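Long-range contacts in post-proline cleaving enzyme (Rickettsia typhi, PDB 4HVT), which probably acts as a serine peptidase of the prolyl oligopeptidase family, cutting short peptides after proline: residues F354-K359 and M401-E406; D360-A365 and V375-E380; G76-G81 and E409-I414. All blocks are in the same frame, centred on the assembly; numbering follows the deposited sequence.

Contact 1: residues F354-K359 and M401-E406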
ATOM      1  N   PHE A 354       1.256   9.009  11.084  1.00  7.96           N
ATOM      2  CA  PHE A 354       0.048   8.395  11.593  1.00  7.93           C
ATOM      3  C   PHE A 354      -0.218   8.735  13.049  1.00  8.20           C
ATOM      4  O   PHE A 354       0.687   9.135  13.787  1.00  8.16           O
ATOM      5  CB  PHE A 354       0.001   6.853  11.375  1.00  7.98           C
ATOM      6  CG  PHE A 354       1.043   6.067  12.115  1.00  8.44           C
ATOM      7  CD1 PHE A 354       0.876   5.801  13.474  1.00  8.77           C
ATOM      8  CD2 PHE A 354       2.169   5.581  11.458  1.00  8.83           C
ATOM      9  CE1 PHE A 354       1.828   5.058  14.179  1.00  9.03           C
ATOM     10  CE2 PHE A 354       3.098   4.801  12.132  1.00  8.79           C
ATOM     11  CZ  PHE A 354       2.931   4.561  13.505  1.00  9.01           C
ATOM     12  N   ILE A 355      -1.482   8.526  13.430  1.00  8.40           N
ATOM     13  CA  ILE A 355      -1.916   8.437  14.854  1.00  9.20           C
ATOM     14  C   ILE A 355      -2.234   6.974  15.183  1.00  9.07           C
ATOM     15  O   ILE A 355      -2.793   6.253  14.356  1.00  9.45           O
ATOM     16  CB  ILE A 355      -3.181   9.249  15.073  1.00  9.81           C
ATOM     17  CG1 ILE A 355      -2.883  10.755  15.065  1.00 10.57           C
ATOM     18  CG2 ILE A 355      -3.960   8.910  16.341  1.00 10.25           C
ATOM     19  CD1 ILE A 355      -2.325  11.294  16.357  1.00 11.28           C
ATOM     20  N   SER A 356      -1.888   6.523  16.397  1.00  9.17           N
ATOM     21  CA  SER A 356      -2.318   5.198  16.845  1.00  9.48           C
ATOM     22  C   SER A 356      -2.648   5.370  18.324  1.00  9.57           C
ATOM     23  O   SER A 356      -2.005   6.177  19.014  1.00  9.74           O
ATOM     24  CB  SER A 356      -1.243   4.155  16.621  1.00  9.93           C
ATOM     25  OG  SER A 356      -1.759   2.834  16.610  1.00 11.09           O
ATOM     26  N   THR A 357      -3.620   4.625  18.799  1.00  9.64           N
ATOM     27  CA  THR A 357      -4.152   4.896  20.118  1.00 10.67           C
ATOM     28  C   THR A 357      -4.075   3.642  20.989  1.00 10.49           C
ATOM     29  O   THR A 357      -4.280   2.523  20.469  1.00 10.15           O
ATOM     30  CB  THR A 357      -5.651   5.326  19.962  1.00 11.61           C
ATOM     31  OG1 THR A 357      -5.710   6.486  19.095  1.00 12.59           O
ATOM     32  CG2 THR A 357      -6.215   5.721  21.252  1.00 12.63           C
ATOM     33  N   THR A 358      -3.776   3.848  22.280  1.00 10.70           N
ATOM     34  CA  THR A 358      -3.914   2.834  23.331  1.00 10.86           C
ATOM     35  C   THR A 358      -4.991   3.298  24.301  1.00 11.38           C
ATOM     36  O   THR A 358      -5.571   4.392  24.153  1.00 10.99           O
ATOM     37  CB  THR A 358      -2.625   2.517  24.060  1.00 11.35           C
ATOM     38  OG1 THR A 358      -2.275   3.616  24.945  1.00 11.88           O
ATOM     39  CG2 THR A 358      -1.508   2.208  23.093  1.00 10.90           C
ATOM     40  N   LYS A 359      -5.256   2.470  25.293  1.00 11.93           N
ATOM     41  CA  LYS A 359      -6.269   2.812  26.316  0.50 12.36           C
ATOM     42  C   LYS A 359      -6.073   4.210  26.884  1.00 12.50           C
ATOM     43  O   LYS A 359      -7.042   4.926  27.160  1.00 12.62           O
ATOM     44  CB  LYS A 359      -6.211   1.794  27.464  0.50 13.23           C
ATOM     45  CG  LYS A 359      -7.344   1.908  28.488  0.50 14.26           C
ATOM     46  CD  LYS A 359      -7.138   0.977  29.664  0.50 15.33           C
ATOM     47  CE  LYS A 359      -7.584  -0.444  29.421  0.50 15.89           C
ATOM     48  NZ  LYS A 359      -7.445  -1.316  30.625  0.50 16.85           N
ATOM     49  N   MET A 401       3.606   0.506  14.275  1.00  9.88           N
ATOM     50  CA  MET A 401       2.982  -0.091  15.465  1.00 10.18           C
ATOM     51  C   MET A 401       1.568  -0.597  15.179  1.00 10.06           C
ATOM     52  O   MET A 401       0.960  -0.184  14.220  1.00 10.42           O
ATOM     53  CB  MET A 401       2.975   0.875  16.650  1.00 10.63           C
ATOM     54  CG  MET A 401       1.994   2.047  16.528  1.00 10.46           C
ATOM     55  SD  MET A 401       2.143   3.200  17.917  1.00 11.29           S
ATOM     56  CE  MET A 401       1.351   2.437  19.236  1.00 11.10           C
ATOM     57  N   SER A 402       1.117  -1.488  16.067  1.00 10.98           N
ATOM     58  CA  SER A 402      -0.284  -1.954  16.087  1.00 11.22           C
ATOM     59  C   SER A 402      -0.808  -1.687  17.494  1.00 11.13           C
ATOM     60  O   SER A 402      -0.113  -1.914  18.477  1.00 11.63           O
ATOM     61  CB  SER A 402      -0.395  -3.443  15.766  1.00 11.75           C
ATOM     62  OG  SER A 402       0.315  -4.301  16.629  1.00 14.10           O
ATOM     63  N   SER A 403      -2.032  -1.165  17.585  1.00 10.70           N
ATOM     64  CA  SER A 403      -2.618  -0.873  18.904  1.00 10.81           C
ATOM     65  C   SER A 403      -4.094  -0.618  18.741  1.00 11.12           C
ATOM     66  O   SER A 403      -4.571  -0.384  17.613  1.00 11.50           O
ATOM     67  CB  SER A 403      -1.974   0.332  19.585  1.00 10.82           C
ATOM     68  OG  SER A 403      -2.347   1.558  18.935  1.00 11.01           O
ATOM     69  N   TYR A 404      -4.766  -0.674  19.872  1.00 11.43           N
ATOM     70  CA  TYR A 404      -6.220  -0.357  19.966  1.00 12.09           C
ATOM     71  C   TYR A 404      -6.487   0.385  21.247  1.00 11.43           C
ATOM     72  O   TYR A 404      -5.867   0.148  22.289  1.00 11.00           O
ATOM     73  CB  TYR A 404      -7.065  -1.619  20.049  1.00 13.81           C
ATOM     74  CG  TYR A 404      -6.940  -2.627  18.958  1.00 16.07           C
ATOM     75  CD1 TYR A 404      -7.683  -2.542  17.824  1.00 18.06           C
ATOM     76  CD2 TYR A 404      -6.129  -3.726  19.138  1.00 18.35           C
ATOM     77  CE1 TYR A 404      -7.607  -3.512  16.832  1.00 20.17           C
ATOM     78  CE2 TYR A 404      -6.027  -4.695  18.164  1.00 20.53           C
ATOM     79  CZ  TYR A 404      -6.763  -4.591  17.030  1.00 21.21           C
ATOM     80  OH  TYR A 404      -6.670  -5.562  16.050  1.00 26.73           O
ATOM     81  N   GLU A 405      -7.429   1.304  21.207  1.00 10.83           N
ATOM     82  CA  GLU A 405      -7.788   2.017  22.430  1.00 11.24           C
ATOM     83  C   GLU A 405      -8.317   1.037  23.484  1.00 12.16           C
ATOM     84  O   GLU A 405      -8.299   1.356  24.657  1.00 12.99           O
ATOM     85  CB  GLU A 405      -8.831   3.123  22.118  1.00 10.98           C
ATOM     86  CG  GLU A 405      -9.064   4.083  23.257  1.00 11.00           C
ATOM     87  CD  GLU A 405      -9.834   5.341  22.874  1.00 10.89           C
ATOM     88  OE1 GLU A 405     -10.063   5.580  21.661  1.00 10.69           O
ATOM     89  OE2 GLU A 405     -10.228   6.039  23.836  1.00 11.21           O
ATOM     90  N   GLU A 406      -8.814  -0.119  23.085  1.00 12.97           N
ATOM     91  CA  GLU A 406      -9.311  -1.098  24.060  1.00 14.62           C
ATOM     92  C   GLU A 406      -8.146  -1.670  24.909  1.00 14.48           C
ATOM     93  O   GLU A 406      -8.355  -2.104  26.033  1.00 16.08           O
ATOM     94  CB  GLU A 406     -10.061  -2.238  23.411  1.00 16.37           C
ATOM     95  CG  GLU A 406     -10.658  -3.143  24.488  1.00 19.28           C
ATOM     96  CD  GLU A 406     -11.729  -4.070  24.011  1.00 21.77           C
ATOM     97  OE1 GLU A 406     -12.244  -3.872  22.896  1.00 24.01           O
ATOM     98  OE2 GLU A 406     -12.036  -4.999  24.784  1.00 24.79           O
TER
HETATM   99  O   HOH W   1      -9.695   5.209  26.293  1.00 11.39           O
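Ser403 OG donates to Thr357 O at 2.6 Å, the shortest polar approach between the two segments, arriving from above the carbonyl plane, 59° out of it. Ser403 OG stands between its own backbone N and carbonyl carbon (chi1 71°), which brings it up to the facing strand. There Ser356 OG also lies 2.7 Å from Ser403 OG. A water adds a further bridge, donating to Lys359 O and, at 2.6 Å, to Glu405 OE2, which also accepts from Lys299 N. Close by, Lys359 CA makes a CH···O contact of 3.0 Å with Glu405 O.

The apolar contacts lie on either side of the serines. Met401 CG packs obliquely against the Phe354 ring, 3.8 Å from CE1, while Met401 SD touches Ser356 CB at 3.7 Å. Beyond them, Thr357 CG2 and the aliphatic part of Glu405 run side by side.

The segments belong to the inner strands and following loops of two adjacent propeller blades. No main-chain N-H···O=C bond joins them, which implies a blade interface held by hydroxyls, methyl and thioether packing and water, with no continuous sheet.

Contact 2: residues D360-A365 and V375-E380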
ATOM      1  N   ASP A 360      -4.814   4.580  27.148  1.00 12.52           N
ATOM      2  CA  ASP A 360      -4.550   5.819  27.846  1.00 12.83           C
ATOM      3  C   ASP A 360      -3.483   6.709  27.175  1.00 12.43           C
ATOM      4  O   ASP A 360      -3.098   7.715  27.733  1.00 12.59           O
ATOM      5  CB  ASP A 360      -4.188   5.522  29.292  1.00 13.93           C
ATOM      6  CG  ASP A 360      -2.930   4.741  29.422  1.00 14.60           C
ATOM      7  OD1 ASP A 360      -2.277   4.430  28.416  1.00 13.70           O
ATOM      8  OD2 ASP A 360      -2.596   4.410  30.581  1.00 15.81           O
ATOM      9  N   ARG A 361      -3.074   6.396  25.942  1.00 11.91           N
ATOM     10  CA  ARG A 361      -2.124   7.251  25.235  1.00 11.75           C
ATOM     11  C   ARG A 361      -2.471   7.364  23.747  1.00 11.42           C
ATOM     12  O   ARG A 361      -2.962   6.403  23.141  1.00 11.82           O
ATOM     13  CB  ARG A 361      -0.688   6.660  25.347  1.00 12.16           C
ATOM     14  CG  ARG A 361      -0.156   6.745  26.765  1.00 13.39           C
ATOM     15  CD  ARG A 361       0.240   8.159  27.140  1.00 14.09           C
ATOM     16  NE  ARG A 361       0.910   8.225  28.419  1.00 15.79           N
ATOM     17  CZ  ARG A 361       0.268   8.323  29.592  1.00 16.30           C
ATOM     18  NH1 ARG A 361      -1.081   8.292  29.657  1.00 16.35           N
ATOM     19  NH2 ARG A 361       0.952   8.406  30.751  1.00 18.11           N
ATOM     20  N   VAL A 362      -2.116   8.505  23.173  1.00 10.85           N
ATOM     21  CA  VAL A 362      -2.138   8.707  21.734  1.00 10.36           C
ATOM     22  C   VAL A 362      -0.671   8.808  21.287  1.00 10.00           C
ATOM     23  O   VAL A 362       0.110   9.521  21.910  1.00 10.19           O
ATOM     24  CB  VAL A 362      -2.809  10.017  21.420  1.00 10.73           C
ATOM     25  CG1 VAL A 362      -2.814  10.244  19.923  1.00 10.65           C
ATOM     26  CG2 VAL A 362      -4.222  10.029  22.055  1.00 11.25           C
ATOM     27  N   PHE A 363      -0.308   8.064  20.250  1.00  9.31           N
ATOM     28  CA  PHE A 363       0.997   8.115  19.632  1.00  9.09           C
ATOM     29  C   PHE A 363       0.899   8.891  18.324  1.00  8.71           C
ATOM     30  O   PHE A 363       0.022   8.602  17.481  1.00  8.53           O
ATOM     31  CB  PHE A 363       1.439   6.684  19.253  1.00  9.11           C
ATOM     32  CG  PHE A 363       1.883   5.856  20.427  1.00  9.48           C
ATOM     33  CD1 PHE A 363       0.998   5.434  21.426  1.00  9.72           C
ATOM     34  CD2 PHE A 363       3.176   5.410  20.481  1.00  9.68           C
ATOM     35  CE1 PHE A 363       1.422   4.621  22.460  1.00 10.13           C
ATOM     36  CE2 PHE A 363       3.601   4.639  21.540  1.00 10.07           C
ATOM     37  CZ  PHE A 363       2.762   4.221  22.491  1.00 10.25           C
ATOM     38  N   LEU A 364       1.746   9.901  18.187  1.00  8.65           N
ATOM     39  CA  LEU A 364       1.815  10.715  17.025  1.00  8.56           C
ATOM     40  C   LEU A 364       3.157  10.420  16.390  1.00  8.58           C
ATOM     41  O   LEU A 364       4.201  10.794  16.918  1.00  8.59           O
ATOM     42  CB  LEU A 364       1.723  12.190  17.379  1.00  8.93           C
ATOM     43  CG  LEU A 364       2.100  13.216  16.294  1.00  9.07           C
ATOM     44  CD1 LEU A 364       1.252  13.072  15.038  1.00  8.92           C
ATOM     45  CD2 LEU A 364       2.191  14.605  16.810  1.00  9.73           C
ATOM     46  N   ALA A 365       3.079   9.782  15.235  1.00  8.11           N
ATOM     47  CA  ALA A 365       4.243   9.414  14.464  1.00  8.14           C
ATOM     48  C   ALA A 365       4.385  10.379  13.299  1.00  8.16           C
ATOM     49  O   ALA A 365       3.421  10.649  12.554  1.00  7.93           O
ATOM     50  CB  ALA A 365       4.149   7.982  14.003  1.00  7.97           C
ATOM     51  N   VAL A 375       5.996  10.955  19.470  1.00  9.23           N
ATOM     52  CA  VAL A 375       5.642  11.470  20.787  1.00  9.47           C
ATOM     53  C   VAL A 375       4.329  10.802  21.214  1.00  9.32           C
ATOM     54  O   VAL A 375       3.599  10.273  20.417  1.00  8.69           O
ATOM     55  CB  VAL A 375       5.392  13.013  20.832  1.00  9.73           C
ATOM     56  CG1 VAL A 375       6.632  13.787  20.462  1.00 10.04           C
ATOM     57  CG2 VAL A 375       4.197  13.436  19.983  1.00  9.60           C
ATOM     58  N   THR A 376       4.136  10.774  22.532  1.00  9.85           N
ATOM     59  CA  THR A 376       2.900  10.330  23.146  1.00  9.85           C
ATOM     60  C   THR A 376       2.311  11.433  23.998  1.00 10.36           C
ATOM     61  O   THR A 376       3.004  12.255  24.568  1.00 10.60           O
ATOM     62  CB  THR A 376       3.032   9.026  23.995  1.00  9.99           C
ATOM     63  OG1 THR A 376       3.796   9.262  25.184  1.00 10.63           O
ATOM     64  CG2 THR A 376       3.675   7.900  23.200  1.00  9.94           C
ATOM     65  N   PHE A 377       0.966  11.412  24.109  1.00 10.47           N
ATOM     66  CA  PHE A 377       0.232  12.338  24.983  1.00 11.19           C
ATOM     67  C   PHE A 377      -1.110  11.733  25.324  1.00 11.17           C
ATOM     68  O   PHE A 377      -1.425  10.629  24.872  1.00 10.68           O
ATOM     69  CB  PHE A 377       0.015  13.743  24.363  1.00 11.62           C
ATOM     70  CG  PHE A 377      -0.593  13.712  23.023  1.00 11.90           C
ATOM     71  CD1 PHE A 377       0.206  13.535  21.872  1.00 12.03           C
ATOM     72  CD2 PHE A 377      -1.942  13.892  22.877  1.00 11.97           C
ATOM     73  CE1 PHE A 377      -0.374  13.517  20.617  1.00 12.16           C
ATOM     74  CE2 PHE A 377      -2.528  13.848  21.640  1.00 12.03           C
ATOM     75  CZ  PHE A 377      -1.732  13.678  20.486  1.00 12.40           C
ATOM     76  N   THR A 378      -1.834  12.407  26.209  1.00 11.72           N
ATOM     77  CA  THR A 378      -3.141  11.999  26.607  1.00 12.17           C
ATOM     78  C   THR A 378      -4.048  13.197  26.857  1.00 13.29           C
ATOM     79  O   THR A 378      -3.724  14.310  26.484  1.00 12.70           O
ATOM     80  CB  THR A 378      -3.040  11.020  27.789  1.00 12.27           C
ATOM     81  OG1 THR A 378      -4.325  10.433  28.050  1.00 12.59           O
ATOM     82  CG2 THR A 378      -2.518  11.718  29.043  1.00 12.92           C
ATOM     83  N   LEU A 379      -5.213  12.933  27.442  1.00 14.94           N
ATOM     84  CA  LEU A 379      -6.115  13.963  27.947  1.00 17.53           C
ATOM     85  C   LEU A 379      -6.131  13.979  29.445  1.00 20.52           C
ATOM     86  O   LEU A 379      -6.188  12.925  30.076  1.00 20.90           O
ATOM     87  CB  LEU A 379      -7.551  13.691  27.523  1.00 18.25           C
ATOM     88  CG  LEU A 379      -8.011  14.094  26.142  1.00 17.97           C
ATOM     89  CD1 LEU A 379      -9.414  13.494  25.894  1.00 18.13           C
ATOM     90  CD2 LEU A 379      -8.082  15.622  26.002  1.00 17.80           C
ATOM     91  N   GLU A 380      -6.068  15.195  29.990  1.00 22.63           N
ATOM     92  CA  GLU A 380      -6.167  15.435  31.430  1.00 27.04           C
ATOM     93  C   GLU A 380      -7.093  16.609  31.574  1.00 29.62           C
ATOM     94  O   GLU A 380      -6.802  17.702  31.066  1.00 29.44           O
ATOM     95  CB  GLU A 380      -4.838  15.863  31.977  1.00 29.85           C
ATOM     96  CG  GLU A 380      -3.955  14.771  32.504  1.00 32.82           C
ATOM     97  CD  GLU A 380      -3.059  15.310  33.619  1.00 37.83           C
ATOM     98  OE1 GLU A 380      -2.239  16.218  33.363  1.00 40.36           O
ATOM     99  OE2 GLU A 380      -3.209  14.856  34.764  1.00 42.86           O
TER
HETATM  100  O   HOH W   2       3.695   7.828  27.558  1.00 18.23           O
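Asp360 O is gripped from opposite faces of its carbonyl plane: Thr378 OG1 donates to it at 3.0 Å across the contact, and Arg361 NH1 donates at 2.8 Å, with the acceptor close to the guanidinium plane. The bend of Arg361 at chi2 (-74°) turns CD out of an extended course. A water in the guanidinium plane accepts from Arg361 NE and is hydrogen-bonded at 2.8 Å to Thr376 OG1, a second tie between the segments. The carboxylate of Asp360 is engaged elsewhere, with His430.

Beyond this polar end the chains pair as a beta hairpin within one blade of the N-terminal propeller, strand 362-368 running antiparallel to strand 371-380. Val362 with Phe377 and Leu364 with Val375 are hydrogen-bonded pairs, with Val362 N 2.8 Å from Phe377 O and Leu364 N 2.9 Å from Val375 O, both bonds almost straight; Phe363 and Thr376 form the non-hydrogen-bonded pair between them.

On the face carrying Phe363, the Thr376 methyl CG2 sits over the ring centre, 3.6 Å from the centroid, a CH-pi contact. Trp426 meets the same ring edge-to-face. On the other side of the sheet the Phe377 ring receives Val362 CB over one face, offset toward the rim, and Val362 CG1 at CZ, 3.6 Å away. Leu364 CB reaches the edge of this ring near CE1 and lies 3.8 Å from Val375 CG2.

Contact 3: residues G76-G81 and E409-I414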
ATOM      1  N   GLY A  76       2.884  -9.113  14.720  1.00 15.08           N
ATOM      2  CA  GLY A  76       1.497  -9.276  15.173  1.00 15.94           C
ATOM      3  C   GLY A  76       0.818  -8.107  15.825  1.00 14.89           C
ATOM      4  O   GLY A  76       1.330  -7.018  15.808  1.00 14.24           O
ATOM      5  N   VAL A  77      -0.344  -8.397  16.408  1.00 14.84           N
ATOM      6  CA  VAL A  77      -1.197  -7.424  17.103  1.00 14.44           C
ATOM      7  C   VAL A  77      -1.754  -8.118  18.368  1.00 14.53           C
ATOM      8  O   VAL A  77      -2.157  -9.296  18.338  1.00 14.26           O
ATOM      9  CB  VAL A  77      -2.325  -6.899  16.183  1.00 14.95           C
ATOM     10  CG1 VAL A  77      -3.246  -7.977  15.780  1.00 15.12           C
ATOM     11  CG2 VAL A  77      -3.122  -5.843  16.879  1.00 15.57           C
ATOM     12  N   ILE A  78      -1.770  -7.393  19.493  1.00 14.60           N
ATOM     13  CA  ILE A  78      -2.290  -7.873  20.746  1.00 15.36           C
ATOM     14  C   ILE A  78      -3.786  -7.562  20.893  1.00 16.16           C
ATOM     15  O   ILE A  78      -4.209  -6.398  20.776  1.00 15.23           O
ATOM     16  CB  ILE A  78      -1.585  -7.204  21.925  1.00 15.06           C
ATOM     17  CG1 ILE A  78      -0.082  -7.653  21.931  1.00 15.59           C
ATOM     18  CG2 ILE A  78      -2.295  -7.526  23.246  1.00 15.87           C
ATOM     19  CD1 ILE A  78       0.848  -6.934  22.903  1.00 16.06           C
ATOM     20  N   ARG A  79      -4.545  -8.609  21.168  1.00 17.15           N
ATOM     21  CA  ARG A  79      -5.916  -8.517  21.649  1.00 18.50           C
ATOM     22  C   ARG A  79      -6.180  -9.509  22.776  1.00 18.43           C
ATOM     23  O   ARG A  79      -5.917 -10.714  22.653  1.00 18.16           O
ATOM     24  CB  ARG A  79      -6.932  -8.757  20.506  1.00 20.96           C
ATOM     25  CG  ARG A  79      -6.985  -7.703  19.416  1.00 21.82           C
ATOM     26  CD  ARG A  79      -8.249  -7.834  18.576  1.00 24.41           C
ATOM     27  NE  ARG A  79      -8.276  -9.116  17.886  1.00 23.71           N
ATOM     28  CZ  ARG A  79      -7.541  -9.382  16.800  1.00 24.11           C
ATOM     29  NH1 ARG A  79      -6.717  -8.488  16.285  1.00 23.97           N
ATOM     30  NH2 ARG A  79      -7.615 -10.565  16.232  1.00 24.50           N
ATOM     31  N   LYS A  80      -6.662  -8.980  23.900  1.00 17.97           N
ATOM     32  CA  LYS A  80      -7.127  -9.749  25.056  1.00 19.22           C
ATOM     33  C   LYS A  80      -6.169 -10.876  25.443  1.00 18.90           C
ATOM     34  O   LYS A  80      -6.548 -12.031  25.566  1.00 19.61           O
ATOM     35  CB  LYS A  80      -8.556 -10.245  24.850  1.00 20.45           C
ATOM     36  CG  LYS A  80      -9.547  -9.097  24.620  1.00 21.76           C
ATOM     37  CD  LYS A  80     -10.975  -9.588  24.547  1.00 22.90           C
ATOM     38  CE  LYS A  80     -11.965  -8.448  24.262  1.00 23.15           C
ATOM     39  NZ  LYS A  80     -11.622  -7.691  23.034  1.00 22.39           N
ATOM     40  N   GLY A  81      -4.901 -10.496  25.580  1.00 18.78           N
ATOM     41  CA  GLY A  81      -3.854 -11.390  26.134  1.00 18.71           C
ATOM     42  C   GLY A  81      -3.174 -12.295  25.124  1.00 18.03           C
ATOM     43  O   GLY A  81      -2.356 -13.153  25.492  1.00 18.37           O
ATOM     44  N   GLU A 409      -1.611  -2.319  26.221  1.00 14.84           N
ATOM     45  CA  GLU A 409      -0.360  -2.725  25.596  1.00 14.88           C
ATOM     46  C   GLU A 409      -0.453  -2.701  24.073  1.00 13.38           C
ATOM     47  O   GLU A 409      -1.513  -2.811  23.480  1.00 12.33           O
ATOM     48  CB  GLU A 409       0.062  -4.113  26.060  1.00 16.24           C
ATOM     49  CG  GLU A 409       0.352  -4.149  27.552  1.00 18.32           C
ATOM     50  CD  GLU A 409       0.896  -5.511  28.043  1.00 21.67           C
ATOM     51  OE1 GLU A 409       0.628  -6.581  27.451  1.00 24.68           O
ATOM     52  OE2 GLU A 409       1.582  -5.502  29.073  1.00 26.34           O
ATOM     53  N   ALA A 410       0.700  -2.594  23.439  1.00 12.28           N
ATOM     54  CA  ALA A 410       0.801  -2.422  21.988  1.00 11.67           C
ATOM     55  C   ALA A 410       2.145  -3.017  21.532  1.00 11.59           C
ATOM     56  O   ALA A 410       3.046  -3.176  22.350  1.00 12.14           O
ATOM     57  CB  ALA A 410       0.742  -0.942  21.618  1.00 11.72           C
ATOM     58  N   LEU A 411       2.246  -3.330  20.261  1.00 10.82           N
ATOM     59  CA  LEU A 411       3.501  -3.792  19.651  1.00 10.72           C
ATOM     60  C   LEU A 411       4.052  -2.762  18.710  1.00 10.33           C
ATOM     61  O   LEU A 411       3.339  -2.279  17.799  1.00 10.33           O
ATOM     62  CB  LEU A 411       3.355  -5.125  18.951  1.00 10.66           C
ATOM     63  CG  LEU A 411       2.998  -6.293  19.893  1.00 10.88           C
ATOM     64  CD1 LEU A 411       2.570  -7.509  19.112  1.00 11.05           C
ATOM     65  CD2 LEU A 411       4.165  -6.626  20.834  1.00 11.45           C
ATOM     66  N   ILE A 412       5.315  -2.428  18.920  1.00 10.30           N
ATOM     67  CA  ILE A 412       6.008  -1.360  18.185  1.00 10.22           C
ATOM     68  C   ILE A 412       7.102  -2.039  17.367  1.00 10.25           C
ATOM     69  O   ILE A 412       7.757  -2.942  17.890  1.00  9.88           O
ATOM     70  CB  ILE A 412       6.617  -0.320  19.174  1.00 10.84           C
ATOM     71  CG1 ILE A 412       5.581   0.782  19.609  1.00 11.23           C
ATOM     72  CG2 ILE A 412       7.764   0.434  18.552  1.00 10.93           C
ATOM     73  CD1 ILE A 412       4.369   0.234  20.189  1.00 11.56           C
ATOM     74  N   THR A 413       7.311  -1.593  16.127  1.00  9.94           N
ATOM     75  CA  THR A 413       8.534  -1.965  15.421  1.00 10.52           C
ATOM     76  C   THR A 413       9.426  -0.747  15.220  1.00 10.61           C
ATOM     77  O   THR A 413       8.916   0.358  14.929  1.00 10.75           O
ATOM     78  CB  THR A 413       8.264  -2.670  14.092  1.00 10.67           C
ATOM     79  OG1 THR A 413       7.476  -1.833  13.215  1.00 10.60           O
ATOM     80  CG2 THR A 413       7.543  -3.937  14.359  1.00 11.02           C
ATOM     81  N   ILE A 414      10.747  -0.934  15.303  1.00 10.64           N
ATOM     82  CA  ILE A 414      11.712   0.091  14.904  1.00 10.63           C
ATOM     83  C   ILE A 414      12.769  -0.645  14.067  1.00 11.17           C
ATOM     84  O   ILE A 414      13.182  -1.786  14.403  1.00 11.82           O
ATOM     85  CB  ILE A 414      12.381   0.858  16.063  1.00 10.82           C
ATOM     86  CG1 ILE A 414      11.376   1.333  17.119  1.00 10.59           C
ATOM     87  CG2 ILE A 414      13.138   2.071  15.576  1.00 10.95           C
ATOM     88  CD1 ILE A 414      11.945   1.867  18.399  1.00 11.02           C
TER
HETATM   89  O   HOH W   3      -2.810  -3.837  20.901  1.00 13.25           O
HETATM   90  O   HOH W   4      -0.568  -4.820  19.427  1.00 14.20           O
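Glu409 opens the contact with its aliphatic base: CB lies 4.3 Å from Ile78 CD1, a loose apolar touch. A water lies 3.1 Å from Glu409 O and 2.9 Å from Ile78 O.

Ala410 turns its CB away, toward Ser403, and offers Ile78 CD1 only the backbone, with its carbonyl carbon nearest. The strands run almost exactly antiparallel, 174° between directions, yet their axes come no closer than 6.3 Å and no direct hydrogen bond crosses. This is the seam between the first and last blades of the propeller, consistent with the open closure known for prolyl oligopeptidases, in which no strand exchange ties the ring shut.

Leu411 is the main packing residue of its segment, set against Ile78. The two side chains cross at about a right angle, Ile78 CD1 resting 3.8 Å from Leu411 CG. Ile78 CG1 is anti to its own carbonyl carbon (chi1 -66°), and chi2 of 171° extends CD1 toward Leu411. The CD1 branch of Leu411 also lies 3.6 Å from Gly76 O, a carbonyl that accepts from Ser402 OG. Leu411 N makes a weak bond of 3.3 Å to a second water, which also accepts from Ile78 N at 2.8 Å. The backbones of Ala410 and Leu411 bond to Trp426 and Ser402, respectively, within their own blade.

How the contacts relate
All three contacts lie in the N-terminal beta-propeller, nested along the chain: contact 2 within the loop closed by contact 1, and contact 1 within that of contact 3. Contact 2 is internal to one blade, contact 1 joins that blade to the last one, and contact 3 joins the last blade to the first. Centres of contacts 1 and 2, and of 1 and 3, are about 9 Å apart; those of 2 and 3 about 16 Å. Strands 350-357 and 362-368 link contacts 1 and 2 as neighbours in a sheet, as strands 398-402 and 410-415 link contacts 1 and 3. Main-chain bonds thus pair the segments within a blade, whereas none directly joins the paired segments of contact 1 or contact 3.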